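Local structure of putative flagellar motor switch protein FliN (Thermotoga maritima, 1O6A) at the interface of chains A and B. The protein probably forms part of the switch complex, or C-ring, of the flagellar motor, which sets the direction of flagellar rotation. Sequence-based numbering; all coordinates share one arbitrary frame. Chains: chain A/B, putative flagellar motor switch protein FliN.

Contact 1: the interface of chains A and B. Residues chain A 44-48; chain B 73, 77-80.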
ATOM      1  N   SER A  44       3.236 -11.288 -15.866  1.00  9.58           N
ATOM      2  CA  SER A  44       1.872 -10.911 -16.012  1.00  9.85           C
ATOM      3  C   SER A  44       1.743  -9.473 -15.618  1.00 13.38           C
ATOM      4  O   SER A  44       2.444  -8.994 -14.729  1.00 12.05           O
ATOM      5  CB  SER A  44       0.940 -11.696 -15.111  1.00 12.73           C
ATOM      6  OG  SER A  44       0.654 -12.966 -15.613  1.00 10.30           O
ATOM      7  N   ILE A  45       0.836  -8.785 -16.281  1.00 12.81           N
ATOM      8  CA  ILE A  45       0.673  -7.363 -16.032  1.00 14.62           C
ATOM      9  C   ILE A  45      -0.707  -7.124 -15.430  1.00 16.90           C
ATOM     10  O   ILE A  45      -1.752  -7.606 -15.943  1.00 13.57           O
ATOM     11  CB  ILE A  45       0.960  -6.567 -17.300  1.00 17.84           C
ATOM     12  CG1 ILE A  45       2.495  -6.474 -17.441  1.00 20.88           C
ATOM     13  CG2 ILE A  45       0.347  -5.149 -17.164  1.00 22.10           C
ATOM     14  CD1 ILE A  45       2.977  -6.000 -18.682  1.00 26.58           C
ATOM     15  N   ILE A  46      -0.698  -6.423 -14.310  1.00 14.35           N
ATOM     16  CA  ILE A  46      -1.911  -6.085 -13.560  1.00 14.98           C
ATOM     17  C   ILE A  46      -2.094  -4.570 -13.616  1.00 14.94           C
ATOM     18  O   ILE A  46      -1.253  -3.807 -13.133  1.00 14.91           O
ATOM     19  CB  ILE A  46      -1.802  -6.528 -12.096  1.00 14.82           C
ATOM     20  CG1 ILE A  46      -1.526  -8.046 -11.989  1.00 22.36           C
ATOM     21  CG2 ILE A  46      -3.051  -6.072 -11.269  1.00 17.61           C
ATOM     22  CD1 ILE A  46      -1.192  -8.462 -10.586  1.00 25.75           C
ATOM     23  N   GLU A  47      -3.185  -4.126 -14.210  1.00 13.83           N
ATOM     24  CA  GLU A  47      -3.458  -2.679 -14.288  1.00 13.52           C
ATOM     25  C   GLU A  47      -4.244  -2.241 -13.066  1.00 13.12           C
ATOM     26  O   GLU A  47      -5.147  -2.944 -12.575  1.00 13.86           O
ATOM     27  CB  GLU A  47      -4.212  -2.382 -15.574  1.00 13.87           C
ATOM     28  CG  GLU A  47      -4.407  -0.922 -15.855  1.00 23.74           C
ATOM     29  CD  GLU A  47      -5.039  -0.711 -17.233  1.00 36.55           C
ATOM     30  OE1 GLU A  47      -4.863  -1.593 -18.133  1.00 31.36           O
ATOM     31  OE2 GLU A  47      -5.714   0.320 -17.393  1.00 32.83           O
ATOM     32  N   LEU A  48      -3.888  -1.076 -12.534  1.00 12.32           N
ATOM     33  CA  LEU A  48      -4.489  -0.559 -11.331  1.00 11.88           C
ATOM     34  C   LEU A  48      -5.370   0.685 -11.599  1.00 15.39           C
ATOM     35  O   LEU A  48      -5.326   1.302 -12.667  1.00 13.37           O
ATOM     36  CB  LEU A  48      -3.393  -0.193 -10.346  1.00 13.44           C
ATOM     37  CG  LEU A  48      -2.415  -1.296  -9.973  1.00 14.42           C
ATOM     38  CD1 LEU A  48      -1.229  -0.641  -9.208  1.00 15.82           C
ATOM     39  CD2 LEU A  48      -3.124  -2.365  -9.191  1.00 13.41           C
TER
ATOM     40  N   ILE B  73       0.545   1.793 -18.234  1.00 17.55           N
ATOM     41  CA  ILE B  73      -0.230   1.310 -19.370  1.00 21.07           C
ATOM     42  C   ILE B  73      -1.206   2.425 -19.735  1.00 18.25           C
ATOM     43  O   ILE B  73      -2.219   2.601 -19.073  1.00 17.13           O
ATOM     44  CB  ILE B  73      -0.973   0.026 -19.027  1.00 21.49           C
ATOM     45  CG1 ILE B  73      -0.058  -1.036 -18.418  1.00 29.05           C
ATOM     46  CG2 ILE B  73      -1.667  -0.547 -20.287  1.00 30.43           C
ATOM     47  CD1 ILE B  73      -0.611  -1.580 -17.158  1.00 38.43           C
ATOM     48  N   PHE B  77      -1.340   3.357 -13.869  1.00 13.67           N
ATOM     49  CA  PHE B  77      -0.239   2.569 -13.361  1.00 14.59           C
ATOM     50  C   PHE B  77      -0.617   1.103 -13.360  1.00 18.33           C
ATOM     51  O   PHE B  77      -1.795   0.726 -13.331  1.00 16.19           O
ATOM     52  CB  PHE B  77       0.140   2.973 -11.944  1.00 18.17           C
ATOM     53  CG  PHE B  77       0.831   4.268 -11.870  1.00 15.25           C
ATOM     54  CD1 PHE B  77       2.160   4.395 -12.290  1.00 17.20           C
ATOM     55  CD2 PHE B  77       0.151   5.404 -11.417  1.00 16.69           C
ATOM     56  CE1 PHE B  77       2.779   5.594 -12.241  1.00 18.39           C
ATOM     57  CE2 PHE B  77       0.776   6.597 -11.349  1.00 21.43           C
ATOM     58  CZ  PHE B  77       2.082   6.717 -11.766  1.00 16.87           C
ATOM     59  N   GLY B  78       0.414   0.289 -13.397  1.00 18.14           N
ATOM     60  CA  GLY B  78       0.281  -1.143 -13.362  1.00 17.03           C
ATOM     61  C   GLY B  78       1.538  -1.747 -12.748  1.00 15.82           C
ATOM     62  O   GLY B  78       2.462  -1.026 -12.419  1.00 17.64           O
ATOM     63  N   VAL B  79       1.548  -3.072 -12.603  1.00 16.16           N
ATOM     64  CA  VAL B  79       2.712  -3.807 -12.128  1.00 14.58           C
ATOM     65  C   VAL B  79       2.917  -5.002 -13.033  1.00 14.95           C
ATOM     66  O   VAL B  79       1.940  -5.618 -13.481  1.00 14.82           O
ATOM     67  CB  VAL B  79       2.602  -4.225 -10.634  0.50 17.43           C
ATOM     68  CG1 VAL B  79       2.693  -2.995  -9.763  0.50 15.47           C
ATOM     69  CG2 VAL B  79       1.329  -4.994 -10.344  0.50 22.25           C
ATOM     70  N   ARG B  80       4.178  -5.285 -13.334  1.00 13.96           N
ATOM     71  CA  ARG B  80       4.590  -6.480 -14.065  1.00 16.78           C
ATOM     72  C   ARG B  80       5.215  -7.411 -13.036  1.00 14.14           C
ATOM     73  O   ARG B  80       6.174  -7.042 -12.342  1.00 16.15           O
ATOM     74  CB  ARG B  80       5.609  -6.064 -15.135  1.00 16.38           C
ATOM     75  CG  ARG B  80       6.206  -7.137 -16.036  0.60 25.02           C
ATOM     76  CD  ARG B  80       7.225  -6.517 -17.037  0.60 29.40           C
ATOM     77  NE  ARG B  80       8.491  -7.228 -17.151  0.60 30.48           N
ATOM     78  CZ  ARG B  80       9.504  -7.152 -16.282  0.60 40.99           C
ATOM     79  NH1 ARG B  80       9.437  -6.412 -15.177  0.60 32.26           N
ATOM     80  NH2 ARG B  80      10.606  -7.848 -16.517  0.60 46.99           N
TER
HETATM   81  O   HOH W   1      -4.650   1.541 -19.525  1.00 40.21           O
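A:Ile46 and B:Val79 sit opposite each other in an antiparallel bridge that joins strand 45-48 of chain A to strand 76-81 of chain B. The amide N of A:Ile46 gives a hydrogen bond to B:Val79 O and B:Val79 N gives one to A:Ile46 O, both 2.9 Å long. Their side chains meet as well, A:Ile46 CB lying 3.9 Å from B:Val79 CG2. Two residues on, A:Leu48 N donates to B:Phe77 O at 2.9 Å, continuing the ladder. Beta-branched residues suit such strands, where bulk close to the backbone favours an extended chain, and B:Gly78, opposite A:Glu47, brings no side chain to the pairing. A:Ile45 lies on one face of this joint sheet. Its CG1 rests on B:Arg80 CB, the aliphatic root of a long polar side chain, and CG2 meets B:Ile73 CD1 at 3.7 Å, the two isoleucines lying alongside and pointing opposite ways. A:Glu47 lies on the same face, its CG anti to the backbone N (chi1 -173°) and its chain extended beyond. CB lies 4.0 Å from B:Ile73 CD1; CG comes next, beside both that methyl and B:Phe77 O. At the tip the carboxylate divides: OE1 lies by B:Ile73 CG2, whereas OE2 turns to water. An acidic side chain suits this place, with methylenes to pack on isoleucine and a polar end for solvent. Water 1 bridges A:Glu47 OE2 and B:Ile73 O, 2.7 Å from each.

Contact 2: the interface of chains A and B. Residues chain A 13, 16, 21, 60, 87, 91, 94; chain B 33-34, 37-38.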
ATOM      1  N   LEU A  13      -5.903  11.964  25.098  1.00 22.11           N
ATOM      2  CA  LEU A  13      -4.923  11.929  24.011  1.00 21.25           C
ATOM      3  C   LEU A  13      -3.490  11.682  24.531  1.00 19.19           C
ATOM      4  O   LEU A  13      -2.727  10.955  23.913  1.00 18.37           O
ATOM      5  CB  LEU A  13      -4.969  13.228  23.189  1.00 22.58           C
ATOM      6  CG  LEU A  13      -3.972  13.340  22.020  1.00 23.09           C
ATOM      7  CD1 LEU A  13      -4.186  12.244  21.021  1.00 26.93           C
ATOM      8  CD2 LEU A  13      -4.079  14.717  21.315  1.00 25.78           C
ATOM      9  N   LEU A  16      -2.249   8.255  24.630  1.00 16.72           N
ATOM     10  CA  LEU A  16      -2.229   7.539  23.358  1.00 18.35           C
ATOM     11  C   LEU A  16      -1.033   7.880  22.473  1.00 14.96           C
ATOM     12  O   LEU A  16      -0.841   7.266  21.428  1.00 16.66           O
ATOM     13  CB  LEU A  16      -3.500   7.883  22.568  1.00 17.53           C
ATOM     14  CG  LEU A  16      -4.815   7.611  23.295  1.00 22.94           C
ATOM     15  CD1 LEU A  16      -6.004   8.110  22.456  1.00 26.69           C
ATOM     16  CD2 LEU A  16      -4.920   6.148  23.558  1.00 18.68           C
ATOM     17  N   LEU A  21       1.408   2.662  15.286  1.00 13.98           N
ATOM     18  CA  LEU A  21       0.384   2.560  14.290  1.00 15.94           C
ATOM     19  C   LEU A  21       1.025   2.034  13.043  1.00 16.47           C
ATOM     20  O   LEU A  21       2.189   2.342  12.744  1.00 16.04           O
ATOM     21  CB  LEU A  21      -0.225   3.935  14.014  1.00 17.62           C
ATOM     22  CG  LEU A  21      -0.975   4.586  15.179  1.00 17.99           C
ATOM     23  CD1 LEU A  21      -1.497   5.921  14.736  1.00 18.52           C
ATOM     24  CD2 LEU A  21      -2.090   3.710  15.591  1.00 20.97           C
ATOM     25  N   VAL A  60      -3.280   4.582   7.494  1.00 15.69           N
ATOM     26  CA  VAL A  60      -2.844   4.346   8.849  1.00 14.31           C
ATOM     27  C   VAL A  60      -3.900   3.456   9.455  1.00 16.19           C
ATOM     28  O   VAL A  60      -5.081   3.792   9.418  1.00 16.43           O
ATOM     29  CB  VAL A  60      -2.610   5.659   9.620  1.00 16.91           C
ATOM     30  CG1 VAL A  60      -2.157   5.346  11.061  1.00 21.79           C
ATOM     31  CG2 VAL A  60      -1.546   6.475   8.948  1.00 18.90           C
ATOM     32  N   PRO A  87      -5.220  17.267  11.648  1.00 19.62           N
ATOM     33  CA  PRO A  87      -4.922  16.398  12.791  1.00 19.47           C
ATOM     34  C   PRO A  87      -6.181  15.934  13.522  1.00 17.83           C
ATOM     35  O   PRO A  87      -6.228  14.795  13.925  1.00 19.24           O
ATOM     36  CB  PRO A  87      -4.024  17.272  13.686  1.00 19.12           C
ATOM     37  CG  PRO A  87      -3.420  18.248  12.743  1.00 21.15           C
ATOM     38  CD  PRO A  87      -4.496  18.554  11.758  1.00 18.26           C
ATOM     39  N   LEU A  91      -7.522  11.824  13.920  1.00 18.98           N
ATOM     40  CA  LEU A  91      -8.044  11.203  15.136  1.00 19.77           C
ATOM     41  C   LEU A  91      -9.401  10.577  14.936  1.00 21.53           C
ATOM     42  O   LEU A  91      -9.661   9.476  15.440  1.00 25.87           O
ATOM     43  CB  LEU A  91      -8.160  12.241  16.250  1.00 21.70           C
ATOM     44  CG  LEU A  91      -6.985  12.285  17.198  1.00 30.66           C
ATOM     45  CD1 LEU A  91      -7.270  13.342  18.265  1.00 31.81           C
ATOM     46  CD2 LEU A  91      -6.726  10.885  17.835  1.00 33.52           C
ATOM     47  N   LEU A  94      -9.213   7.382  12.823  1.00 22.89           N
ATOM     48  CA  LEU A  94      -8.566   6.301  13.554  1.00 25.05           C
ATOM     49  C   LEU A  94      -9.466   5.793  14.665  1.00 28.39           C
ATOM     50  O   LEU A  94      -9.298   4.669  15.119  1.00 29.09           O
ATOM     51  CB  LEU A  94      -7.233   6.761  14.155  1.00 23.14           C
ATOM     52  CG  LEU A  94      -6.166   7.009  13.101  1.00 26.19           C
ATOM     53  CD1 LEU A  94      -4.965   7.684  13.712  1.00 30.20           C
ATOM     54  CD2 LEU A  94      -5.793   5.698  12.422  1.00 29.38           C
TER
ATOM     55  N   THR B  33       4.390   6.331  15.813  1.00 11.83           N
ATOM     56  CA  THR B  33       3.480   6.598  16.945  1.00 10.87           C
ATOM     57  C   THR B  33       2.325   7.480  16.487  1.00 12.08           C
ATOM     58  O   THR B  33       2.400   8.210  15.478  1.00 11.35           O
ATOM     59  CB  THR B  33       4.164   7.260  18.152  1.00 12.60           C
ATOM     60  OG1 THR B  33       4.586   8.588  17.809  1.00 14.70           O
ATOM     61  CG2 THR B  33       5.406   6.471  18.650  1.00 12.70           C
ATOM     62  N   LEU B  34       1.250   7.442  17.242  1.00 11.77           N
ATOM     63  CA  LEU B  34       0.166   8.389  17.028  1.00 12.61           C
ATOM     64  C   LEU B  34       0.644   9.849  17.073  1.00 11.15           C
ATOM     65  O   LEU B  34       0.167  10.705  16.331  1.00 13.20           O
ATOM     66  CB  LEU B  34      -0.885   8.196  18.143  1.00 12.51           C
ATOM     67  CG  LEU B  34      -2.093   9.153  18.067  1.00 10.13           C
ATOM     68  CD1 LEU B  34      -2.866   8.978  16.789  1.00 17.41           C
ATOM     69  CD2 LEU B  34      -2.999   8.931  19.249  1.00 18.92           C
ATOM     70  N   VAL B  37       2.015  10.676  13.713  1.00 13.81           N
ATOM     71  CA  VAL B  37       0.948  10.731  12.726  1.00 13.75           C
ATOM     72  C   VAL B  37       0.237  12.072  12.800  1.00 15.08           C
ATOM     73  O   VAL B  37      -0.060  12.678  11.751  1.00 15.03           O
ATOM     74  CB  VAL B  37      -0.062   9.554  12.899  1.00 14.91           C
ATOM     75  CG1 VAL B  37      -1.340   9.758  12.041  1.00 14.65           C
ATOM     76  CG2 VAL B  37       0.601   8.258  12.528  1.00 19.99           C
ATOM     77  N   LEU B  38      -0.013  12.545  14.020  1.00 12.29           N
ATOM     78  CA  LEU B  38      -0.699  13.807  14.244  1.00 13.31           C
ATOM     79  C   LEU B  38       0.151  15.063  13.964  1.00 13.85           C
ATOM     80  O   LEU B  38      -0.397  16.138  13.746  1.00 13.34           O
ATOM     81  CB  LEU B  38      -1.247  13.890  15.675  1.00 14.87           C
ATOM     82  CG  LEU B  38      -2.265  12.852  16.107  1.00 17.24           C
ATOM     83  CD1 LEU B  38      -2.668  13.119  17.540  1.00 21.53           C
ATOM     84  CD2 LEU B  38      -3.471  12.851  15.173  1.00 19.09           C
TER
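B:Leu34 fills the middle of an apolar cluster built by chain A, reaching it with CG anti to its backbone N (chi1 179°). Its two methyls part: CD2 packs on A:Leu16 CB at 3.5 Å and also meets A:Leu13 CD1, whereas CD1 sits between A:Leu94 CD1 and A:Leu21 CD1, 3.9 Å from each. The side chains of A:Leu94 and B:Leu34 run antiparallel as they pass. A:Leu16 O also belongs to this centre, 3.4 Å from B:Leu34 CB. A:Leu21 serves two further neighbours with the same methyl, its CD1 lying 3.8 Å from both B:Leu34 CA and B:Val37 CG2. The valine meets it at about a right angle, and its short branched side chain suits this place close to the helix backbone. One turn on from B:Leu34, B:Leu38 reaches tip to tip toward A:Leu13, CD1 against CD1, and turns its other methyl, CD2, toward A:Leu91 CG. Leucine suits such packing because its forked end can touch two neighbours at once. Farther out, A:Pro87 O lies 3.6 Å from B:Leu38 CD2, and the proline ring lays CB and CG beside B:Leu38 O. Proline is well tolerated here, since it opens helix 87-94 and a first-turn residue needs no amide N-H for the helix. No hydrogen bond crosses this patch, which appears to rest on shape and apolar burial. In the fold, helix 34-39 of chain B follows strand 28-33 and lodges among helix 11-16, strand 20-26 and terminal helix 87-94 of chain A.

The C-alpha centres of contact 1 and contact 2 are about 33 Å apart, and the two share no residue. Contact 1 uses strand 45-48 of one chain and strands 63-73 and 76-81 of the other; contact 2 uses helix 34-39 of one chain and helices 11-16 and 87-94 with strand 20-26 of the other, so no element is common to both. Because the interface is two-fold symmetric, each contact recurs with the chains exchanged. Attachment at widely spaced sites should restrain rotation of one subunit against the other and suggests an intertwined dimer, a plausible building unit of the C-ring, though the structure alone does not show its place there.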